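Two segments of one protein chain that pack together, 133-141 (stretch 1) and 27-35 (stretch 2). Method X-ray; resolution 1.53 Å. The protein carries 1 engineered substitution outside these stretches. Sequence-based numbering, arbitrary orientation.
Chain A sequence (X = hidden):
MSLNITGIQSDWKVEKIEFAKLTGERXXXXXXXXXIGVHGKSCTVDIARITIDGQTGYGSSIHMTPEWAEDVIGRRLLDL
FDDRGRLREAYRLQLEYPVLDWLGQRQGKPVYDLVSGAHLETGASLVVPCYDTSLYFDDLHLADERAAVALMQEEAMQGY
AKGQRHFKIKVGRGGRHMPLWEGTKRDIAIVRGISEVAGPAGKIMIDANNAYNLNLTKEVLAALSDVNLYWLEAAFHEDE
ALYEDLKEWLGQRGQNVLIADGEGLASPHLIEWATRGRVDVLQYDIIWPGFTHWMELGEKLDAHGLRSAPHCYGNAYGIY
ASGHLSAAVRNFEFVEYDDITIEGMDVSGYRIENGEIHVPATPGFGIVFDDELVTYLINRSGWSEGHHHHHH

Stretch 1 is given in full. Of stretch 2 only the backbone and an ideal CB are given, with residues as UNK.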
# COMPACT_ATOMS: atom_id res chain seq x y z
N THR A 133 2.30 1.49 -9.58
CA THR A 133 2.49 0.05 -9.40
C THR A 133 1.84 -0.83 -10.48
O THR A 133 1.84 -2.06 -10.38
CB THR A 133 1.94 -0.36 -8.00
OG1 THR A 133 2.51 -1.62 -7.59
CG2 THR A 133 0.42 -0.47 -8.03
N SER A 134 1.34 -0.21 -11.56
CA SER A 134 0.42 -0.88 -12.49
C SER A 134 1.09 -1.57 -13.68
O SER A 134 0.39 -1.99 -14.60
CB SER A 134 -0.63 0.12 -13.02
OG SER A 134 -0.03 1.10 -13.85
N LEU A 135 2.41 -1.65 -13.68
CA LEU A 135 3.13 -2.20 -14.84
C LEU A 135 3.29 -3.73 -14.76
O LEU A 135 4.36 -4.24 -14.46
CB LEU A 135 4.47 -1.47 -15.00
CG LEU A 135 4.36 0.04 -15.23
CD1 LEU A 135 5.75 0.72 -15.26
CD2 LEU A 135 3.60 0.32 -16.51
N TYR A 136 2.18 -4.44 -14.99
CA TYR A 136 2.10 -5.89 -14.96
C TYR A 136 2.62 -6.52 -16.27
O TYR A 136 3.22 -5.81 -17.08
CB TYR A 136 0.66 -6.33 -14.61
CG TYR A 136 0.42 -6.27 -13.11
CD1 TYR A 136 0.52 -5.06 -12.43
CD2 TYR A 136 0.17 -7.42 -12.37
CE1 TYR A 136 0.37 -4.99 -11.05
CE2 TYR A 136 0.01 -7.36 -10.99
CZ TYR A 136 0.11 -6.14 -10.35
OH TYR A 136 -0.04 -6.10 -8.98
N PHE A 137 2.45 -7.83 -16.44
CA PHE A 137 2.94 -8.52 -17.63
C PHE A 137 1.96 -8.31 -18.78
O PHE A 137 1.38 -9.27 -19.31
CB PHE A 137 3.05 -10.02 -17.39
CG PHE A 137 4.12 -10.44 -16.39
CD1 PHE A 137 5.05 -9.54 -15.86
CD2 PHE A 137 4.21 -11.77 -16.03
CE1 PHE A 137 6.03 -9.98 -14.94
CE2 PHE A 137 5.18 -12.22 -15.13
CZ PHE A 137 6.09 -11.33 -14.59
N ASP A 138 1.79 -7.06 -19.17
CA ASP A 138 0.73 -6.69 -20.11
C ASP A 138 1.14 -6.94 -21.55
O ASP A 138 0.38 -6.63 -22.49
CB ASP A 138 0.39 -5.23 -19.89
CG ASP A 138 -0.10 -4.97 -18.47
OD1 ASP A 138 -1.03 -5.69 -18.03
OD2 ASP A 138 0.45 -4.07 -17.81
N ASP A 139 2.32 -7.51 -21.70
CA ASP A 139 2.98 -7.74 -22.99
C ASP A 139 2.98 -9.20 -23.41
O ASP A 139 3.60 -9.53 -24.42
CB ASP A 139 4.43 -7.33 -22.86
CG ASP A 139 5.14 -8.09 -21.75
OD1 ASP A 139 4.73 -7.94 -20.59
OD2 ASP A 139 6.08 -8.86 -22.04
N LEU A 140 2.34 -10.08 -22.65
CA LEU A 140 2.53 -11.52 -22.87
C LEU A 140 1.92 -12.02 -24.18
O LEU A 140 2.32 -13.08 -24.67
CB LEU A 140 2.03 -12.34 -21.69
CG LEU A 140 2.81 -12.19 -20.38
CD1 LEU A 140 2.20 -13.09 -19.33
CD2 LEU A 140 4.27 -12.55 -20.60
N HIS A 141 0.96 -11.28 -24.73
CA HIS A 141 0.32 -11.64 -25.99
C HIS A 141 1.21 -11.29 -27.18
O HIS A 141 0.91 -11.68 -28.32
CB HIS A 141 -1.02 -10.94 -26.13
CG HIS A 141 -0.93 -9.45 -26.17
ND1 HIS A 141 -0.62 -8.70 -25.06
CD2 HIS A 141 -1.14 -8.57 -27.18
CE1 HIS A 141 -0.63 -7.42 -25.38
NE2 HIS A 141 -0.95 -7.31 -26.67
N UNK A 27 -8.02 1.92 -14.02
CA UNK A 27 -8.02 2.67 -15.27
C UNK A 27 -7.56 1.80 -16.44
O UNK A 27 -8.01 1.99 -17.57
CB UNK A 27 -7.12 3.90 -15.15
N UNK A 28 -6.64 0.88 -16.16
CA UNK A 28 -6.15 -0.01 -17.21
C UNK A 28 -6.11 -1.43 -16.64
O UNK A 28 -5.69 -1.64 -15.50
CB UNK A 28 -4.77 0.43 -17.71
N UNK A 29 -6.60 -2.40 -17.41
CA UNK A 29 -6.59 -3.79 -16.96
C UNK A 29 -5.17 -4.27 -16.64
O UNK A 29 -4.23 -4.03 -17.39
CB UNK A 29 -7.22 -4.69 -18.02
N UNK A 30 -5.02 -4.96 -15.51
CA UNK A 30 -3.72 -5.45 -15.07
C UNK A 30 -3.52 -6.90 -15.46
O UNK A 30 -4.37 -7.75 -15.20
CB UNK A 30 -3.57 -5.29 -13.56
N UNK A 31 -2.40 -7.17 -16.13
CA UNK A 31 -2.10 -8.51 -16.59
C UNK A 31 -1.60 -9.44 -15.50
O UNK A 31 -1.85 -9.21 -14.32
CB UNK A 31 -1.06 -8.44 -17.71
N UNK A 32 -0.91 -10.50 -15.93
CA UNK A 32 -0.32 -11.46 -15.01
C UNK A 32 0.85 -10.87 -14.26
O UNK A 32 1.37 -9.80 -14.61
CB UNK A 32 0.13 -12.71 -15.76
N UNK A 33 1.27 -11.55 -13.19
CA UNK A 33 2.56 -11.26 -12.57
C UNK A 33 3.40 -12.53 -12.53
O UNK A 33 3.03 -13.53 -13.13
CB UNK A 33 2.38 -10.69 -11.16
N UNK A 34 4.54 -12.47 -11.85
CA UNK A 34 5.45 -13.59 -11.82
C UNK A 34 4.83 -14.94 -11.47
O UNK A 34 5.27 -15.98 -11.97
CB UNK A 34 6.57 -13.28 -10.82
N UNK A 35 3.83 -14.93 -10.59
CA UNK A 35 3.28 -16.17 -10.03
C UNK A 35 1.86 -16.53 -10.43
O UNK A 35 1.52 -17.71 -10.43
CB UNK A 35 3.33 -16.08 -8.50

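Position 27 lies out of reach of stretch 1: nothing there comes within 5.5 Å of its ideal CB, so this contact sets no preference. The deposited residue is Ala27.

At position 28 the CA-to-CB bond points toward stretch 1. Beyond the gap wait Ser134, with its carbonyl and hydroxyl, and the carboxylate of Asp138. A short side chain would fall short; a long donor, lysine or arginine, suits the site. It is Arg28. Its NH2 donates to Ser134 O at 2.9 Å and, weakly, to Ser134 OG at 2.7 Å. Its charge is near Asp138 without a salt bridge, since NE of Arg28 stays 4.4 Å from Asp138 OD2. Water 1 fills that gap, lying 2.8 Å from both Arg28 NE and Asp138 OD2.

Position 29 points sideways with no neighbour near its CB, so stretch 1 sets little preference, and many residues would do. Ser29 is deposited; its backbone O, rather than its hydroxyl, meets water 1.

Position 30 also points sideways, yet its CB is 4.1 Å from Tyr136 CG. A small apolar group suits this approach to an aromatic ring. Ala30 places its methyl over one face of the Tyr136 ring.

Position 31 is the most restrictive. An ideal CB would lie 2.8 Å from Asp138 OD1, a clash, and 3.0 Å from Phe137 O. Glycine fits, and Gly31 it is. The close approach lets Gly31 N donate to Asp138 OD1 at 2.8 Å.

At position 32 the backbone already does work: Phe137 N donates to the carbonyl O of 32 at 2.9 Å. The CB sits 4.1 Å from Leu140 CD1 and 4.2 Å from Phe137 CD2, favouring an apolar residue. Ala32 touches both side chains with its methyl, while water 4 joins its N to Phe137 O.

Position 33 points away overall, though its CB is 4.1 Å from Tyr136 CE2. Its CA packs over the face of the Phe137 ring, 3.9 Å from the centroid, a CH-pi contact available to many residues. A polar side chain could also seek the Tyr136 hydroxyl. Asn33 reaches it through water 5, 3.0 Å from Asn33 ND2 and 2.8 Å from Tyr136 OH; its OD1 accepts from N of 35 at 2.9 Å.

Position 34 points away and its ideal CB stays 4.3 Å from Phe137 CZ, so a CB would not clash here and the contact does not demand glycine; Gly34 is found, its N 3.3 Å from Phe137 CZ. Position 35 points away, leaving the choice free; Arg35 makes no contact with stretch 1.

Stretch 2, residues 27-35: ARSAGANGR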
# COMPACT_ATOMS: atom_id res chain seq x y z
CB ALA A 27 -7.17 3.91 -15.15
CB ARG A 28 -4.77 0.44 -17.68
CG ARG A 28 -4.17 -0.41 -18.83
CD ARG A 28 -2.75 0.05 -19.16
NE ARG A 28 -1.83 -0.29 -18.06
CZ ARG A 28 -1.15 0.59 -17.34
NH1 ARG A 28 -1.23 1.89 -17.59
NH2 ARG A 28 -0.36 0.15 -16.36
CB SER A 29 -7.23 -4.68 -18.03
OG SER A 29 -7.32 -6.02 -17.57
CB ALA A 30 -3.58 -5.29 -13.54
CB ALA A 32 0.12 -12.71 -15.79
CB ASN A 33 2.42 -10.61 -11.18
CG ASN A 33 1.88 -11.57 -10.12
OD1 ASN A 33 1.88 -12.78 -10.31
ND2 ASN A 33 1.42 -11.01 -9.00
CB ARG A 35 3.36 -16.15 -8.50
CG ARG A 35 2.62 -14.99 -7.88
CD ARG A 35 2.67 -15.09 -6.35
NE ARG A 35 1.97 -16.27 -5.87
CZ ARG A 35 0.67 -16.31 -5.57
NH1 ARG A 35 0.13 -17.44 -5.14
NH2 ARG A 35 -0.08 -15.22 -5.70
O HOH W 1 -1.83 -2.81 -16.79
O HOH W 2 -3.07 -1.82 -14.45
O HOH W 3 0.76 3.34 -15.90
O HOH W 4 -0.87 -10.94 -18.75
O HOH W 5 0.85 -8.38 -7.67
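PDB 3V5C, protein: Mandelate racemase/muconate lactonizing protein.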